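Local coordinates for uncharacterized protein Rv2277c (Mycobacterium tuberculosis, PDB 5VUG) that is of unproven function but has a TIM-barrel domain of the glycerophosphodiester phosphodiesterase family and so probably hydrolyses phosphoric diesters, at residues V46-D51 and Q132-A137; V53-R58 and T104-L109. One frame throughout, in Å; residues are numbered along the deposited sequence. Where two conformers were deposited one is given.

Interaction 1 (V46-D51 and Q132-A137); sequences VQVSSD and QPLVSA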
# COMPACT_ATOMS: atom_id res chain seq x y z
N VAL A 46 -20.87 20.55 2.30
CA VAL A 46 -21.06 21.98 2.51
C VAL A 46 -20.06 22.78 1.67
O VAL A 46 -18.86 22.47 1.65
CB VAL A 46 -20.94 22.35 4.00
CG1 VAL A 46 -21.40 23.79 4.22
CG2 VAL A 46 -21.75 21.37 4.86
N GLN A 47 -20.57 23.79 0.97
CA GLN A 47 -19.77 24.80 0.27
C GLN A 47 -20.32 26.17 0.65
O GLN A 47 -21.28 26.28 1.41
CB GLN A 47 -19.74 24.54 -1.25
CG GLN A 47 -19.11 23.19 -1.61
CD GLN A 47 -18.87 23.03 -3.10
OE1 GLN A 47 -18.18 23.85 -3.71
NE2 GLN A 47 -19.42 21.98 -3.69
N VAL A 48 -19.69 27.25 0.19
CA VAL A 48 -20.09 28.59 0.59
C VAL A 48 -20.38 29.46 -0.63
O VAL A 48 -19.65 29.42 -1.63
CB VAL A 48 -19.08 29.24 1.57
CG1 VAL A 48 -17.70 29.46 0.92
CG2 VAL A 48 -19.63 30.54 2.13
N SER A 49 -21.46 30.23 -0.55
CA SER A 49 -21.83 31.16 -1.61
C SER A 49 -20.81 32.30 -1.72
O SER A 49 -19.98 32.53 -0.83
CB SER A 49 -23.20 31.76 -1.31
OG SER A 49 -23.12 32.65 -0.21
N SER A 50 -20.90 33.05 -2.83
CA SER A 50 -20.03 34.21 -2.98
C SER A 50 -20.23 35.22 -1.86
O SER A 50 -19.29 35.94 -1.50
CB SER A 50 -20.27 34.89 -4.33
OG SER A 50 -21.53 35.55 -4.35
N ASP A 51 -21.44 35.30 -1.29
CA ASP A 51 -21.72 36.22 -0.20
C ASP A 51 -21.70 35.55 1.18
O ASP A 51 -22.34 36.04 2.12
CB ASP A 51 -22.98 37.07 -0.45
CG ASP A 51 -24.22 36.24 -0.76
OD1 ASP A 51 -24.11 35.01 -0.94
OD2 ASP A 51 -25.31 36.85 -0.81
N GLN A 132 -10.66 28.82 3.60
CA GLN A 132 -11.27 30.10 3.95
C GLN A 132 -11.92 30.72 2.72
O GLN A 132 -11.35 30.68 1.63
CB GLN A 132 -10.21 31.05 4.53
CG GLN A 132 -9.07 31.43 3.57
CD GLN A 132 -8.17 30.26 3.21
OE1 GLN A 132 -7.40 29.78 4.05
NE2 GLN A 132 -8.27 29.78 1.98
N PRO A 133 -13.12 31.31 2.88
CA PRO A 133 -13.86 31.52 4.14
C PRO A 133 -14.87 30.44 4.55
O PRO A 133 -15.63 30.69 5.50
CB PRO A 133 -14.62 32.81 3.85
CG PRO A 133 -14.96 32.69 2.40
CD PRO A 133 -13.75 32.04 1.76
N LEU A 134 -14.88 29.29 3.86
CA LEU A 134 -15.85 28.24 4.17
C LEU A 134 -15.83 27.85 5.65
O LEU A 134 -16.88 27.76 6.29
CB LEU A 134 -15.60 27.01 3.28
CG LEU A 134 -16.45 25.77 3.59
CD1 LEU A 134 -17.92 26.09 3.35
CD2 LEU A 134 -16.02 24.56 2.75
N VAL A 135 -14.64 27.62 6.21
CA VAL A 135 -14.55 27.10 7.58
C VAL A 135 -15.13 28.11 8.57
O VAL A 135 -15.93 27.76 9.44
CB VAL A 135 -13.11 26.68 7.91
CG1 VAL A 135 -12.93 26.47 9.41
CG2 VAL A 135 -12.73 25.39 7.16
N SER A 136 -14.75 29.39 8.43
CA SER A 136 -15.29 30.42 9.31
C SER A 136 -16.80 30.57 9.13
O SER A 136 -17.55 30.72 10.12
CB SER A 136 -14.60 31.76 9.05
OG SER A 136 -15.13 32.78 9.89
N ALA A 137 -17.27 30.56 7.88
CA ALA A 137 -18.70 30.71 7.64
C ALA A 137 -19.48 29.56 8.26
O ALA A 137 -20.56 29.77 8.85
CB ALA A 137 -18.97 30.80 6.13
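S49 OG is gripped by two hydrogen bonds: it donates to D51 OD1 at 2.7 Å, on the anti lone pair of that oxygen, and accepts from the backbone N of V53. Because D51 OD1 also takes a bond from V77 N, side-chain oxygens tie the turn leaving strand 41-48 of this TIM-barrel domain to the backbone N of V53 and of V77. The strand end itself packs on the first turn of helix 134-145, and here no hydrogen bond links 46-51 to 132-137; the evidence is aliphatic contact over a modest 211 Å². V48 and L134 do most of the work, their side chains sliding past each other in opposite directions. V48 CG1 occupies the crowded position between the backbone N and carbonyl carbon (chi1 64°), and from there it lies 3.9 Å from L134 CA. Its other methyl, V48 CG2, lies anti to the backbone N and meets A137 CB at 4.1 Å, one turn further along the helix. P133 sits at the N-cap behind a cis peptide bond, and its O receives A137 N at 2.9 Å, closing that first turn. L134 N is buried by the contact and has no partner in the model. Q47 points away from the helix, its NE2 donating to the backbone oxygens of Y57 and P59. With CG anti to the backbone N (chi1 174°), L134 lays its fork along the strand backbone: CD1 touches Q47 C at 3.6 Å, while CD2 stands 3.7 Å from V46 O.

Interaction 2 (V53-R58 and T104-L109); sequences VPVLYR and TPIPTL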
# COMPACT_ATOMS: atom_id res chain seq x y z
N VAL A 53 -22.60 32.53 2.65
CA VAL A 53 -23.61 31.69 3.29
C VAL A 53 -23.31 30.24 2.96
O VAL A 53 -23.30 29.86 1.78
CB VAL A 53 -25.04 32.07 2.86
CG1 VAL A 53 -26.05 31.16 3.55
CG2 VAL A 53 -25.31 33.53 3.15
N PRO A 54 -23.06 29.38 3.96
CA PRO A 54 -22.87 27.96 3.67
C PRO A 54 -24.15 27.36 3.09
O PRO A 54 -25.26 27.63 3.57
CB PRO A 54 -22.55 27.35 5.05
CG PRO A 54 -21.97 28.51 5.82
CD PRO A 54 -22.77 29.71 5.37
N VAL A 55 -23.98 26.57 2.03
CA VAL A 55 -25.06 25.85 1.35
C VAL A 55 -24.63 24.40 1.19
O VAL A 55 -23.46 24.05 1.36
CB VAL A 55 -25.41 26.47 -0.03
CG1 VAL A 55 -25.88 27.93 0.12
CG2 VAL A 55 -24.23 26.38 -1.01
N LEU A 56 -25.59 23.53 0.88
CA LEU A 56 -25.30 22.11 0.67
C LEU A 56 -25.11 21.85 -0.82
O LEU A 56 -26.03 22.08 -1.61
CB LEU A 56 -26.41 21.21 1.22
CG LEU A 56 -26.76 21.35 2.70
CD1 LEU A 56 -27.63 20.16 3.11
CD2 LEU A 56 -25.50 21.44 3.57
N TYR A 57 -23.92 21.38 -1.19
CA TYR A 57 -23.63 21.03 -2.58
C TYR A 57 -22.31 20.27 -2.60
O TYR A 57 -21.34 20.68 -1.96
CB TYR A 57 -23.57 22.27 -3.50
CG TYR A 57 -23.60 21.86 -4.95
CD1 TYR A 57 -24.76 21.34 -5.51
CD2 TYR A 57 -22.46 21.94 -5.74
CE1 TYR A 57 -24.80 20.94 -6.84
CE2 TYR A 57 -22.49 21.53 -7.07
CZ TYR A 57 -23.67 21.02 -7.60
OH TYR A 57 -23.75 20.58 -8.90
N ARG A 58 -22.28 19.13 -3.29
CA ARG A 58 -21.10 18.27 -3.31
C ARG A 58 -20.17 18.49 -4.51
O ARG A 58 -18.95 18.62 -4.33
CB ARG A 58 -21.50 16.80 -3.14
CG ARG A 58 -20.37 15.79 -3.26
CD ARG A 58 -20.28 15.14 -4.63
NE ARG A 58 -21.55 14.59 -5.13
CZ ARG A 58 -21.67 14.09 -6.36
NH1 ARG A 58 -20.61 14.08 -7.16
NH2 ARG A 58 -22.82 13.62 -6.80
N THR A 104 -36.24 20.54 -6.26
CA THR A 104 -35.63 20.45 -4.94
C THR A 104 -34.46 21.42 -4.93
O THR A 104 -33.37 21.09 -5.45
CB THR A 104 -35.15 19.01 -4.68
OG1 THR A 104 -34.29 18.58 -5.74
CG2 THR A 104 -36.33 18.04 -4.58
N PRO A 105 -34.62 22.63 -4.40
CA PRO A 105 -33.57 23.65 -4.54
C PRO A 105 -32.36 23.36 -3.67
O PRO A 105 -32.40 22.57 -2.73
CB PRO A 105 -34.26 24.94 -4.09
CG PRO A 105 -35.39 24.50 -3.24
CD PRO A 105 -35.83 23.15 -3.75
N ILE A 106 -31.26 24.04 -3.99
CA ILE A 106 -30.11 24.06 -3.08
C ILE A 106 -30.52 24.69 -1.76
O ILE A 106 -30.98 25.84 -1.75
CB ILE A 106 -28.92 24.83 -3.68
CG1 ILE A 106 -28.39 24.14 -4.94
CG2 ILE A 106 -27.82 25.02 -2.62
CD1 ILE A 106 -27.30 24.94 -5.65
N PRO A 107 -30.34 24.00 -0.62
CA PRO A 107 -30.66 24.60 0.68
C PRO A 107 -29.45 25.22 1.35
O PRO A 107 -28.30 24.83 1.08
CB PRO A 107 -31.13 23.39 1.49
CG PRO A 107 -30.20 22.26 0.97
CD PRO A 107 -29.95 22.58 -0.50
N THR A 108 -29.67 26.17 2.25
CA THR A 108 -28.57 26.62 3.08
C THR A 108 -28.28 25.57 4.15
O THR A 108 -29.14 24.74 4.49
CB THR A 108 -28.91 27.94 3.78
OG1 THR A 108 -30.03 27.76 4.66
CG2 THR A 108 -29.19 29.05 2.77
N LEU A 109 -27.06 25.61 4.69
CA LEU A 109 -26.74 24.76 5.83
C LEU A 109 -27.70 25.03 6.98
O LEU A 109 -28.15 24.10 7.66
CB LEU A 109 -25.29 24.98 6.27
CG LEU A 109 -24.87 24.26 7.56
CD1 LEU A 109 -24.94 22.74 7.41
CD2 LEU A 109 -23.46 24.70 7.94
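L56 crosses P107 at about a right angle, its CB, CG and CD1 all gathered near one ring corner: L56 CB and CD1 both come to 3.9 Å from P107 CG, with CG between them barely farther. The same leucine also crosses L109 at about a right angle, but only tip to tip, CD2 of L56 against CD1 of L109. L109 has CG anti to its backbone N (chi1 174°), and its CB rests 3.8 Å from P54 CB. Next along the strand, V55 and I106 meet obliquely: V55 CB is 3.8 Å from I106 CG2, the branch anti to the isoleucine N. V53 and T108 also cross obliquely, methyl to methyl.

Two backbone bonds set the register in which these side chains meet. L56 N donates to P107 O at 3.0 Å, arriving nearly along the C=O axis (169° at the oxygen). L109 N donates almost straight to P54 O at 2.9 Å, yet from above the carbonyl plane, 46° out of it. Together they flank V55 and T108, whose CA atoms are 4.0 Å apart, as a non-hydrogen-bonded pair of antiparallel type; this is a single bridge, not a continued ladder.

T108 is the N-cap of helix 109-114: its OG1 caps a backbone N just ahead, while its own N bonds to Q111 OE1, consistent with a capping box. L56 and P54 also touch V46 of strand 41-48. An isolated antiparallel bridge thus delivers the chain into an N-capped helix, an arrangement consistent with the segment inserted between the second strand and second helix in glycerophosphodiesterase TIM barrels.

The two contacts lie on one side of the chain's centre, their own centres 11 Å apart, and share a single sheet: strand 41-48 of interaction 1 runs antiparallel beside strand 54-56 of interaction 2. The probable hydrogen bond of Q47 O with V55 N, 2.8 Å, stitches them together. Along the chain the order is 46-51, 53-58, 104-109, 132-137, so interaction 2 closes the shorter excursion and interaction 1 the longer one around it. Helix 134-145 serves both, A137 touching P54 and V141 reaching P54 and L109. Where strand 41-48 ends and 54-56 begins, the hairpin thus meets two successive helices, 109-114 and 134-145, of the barrel's outer layer.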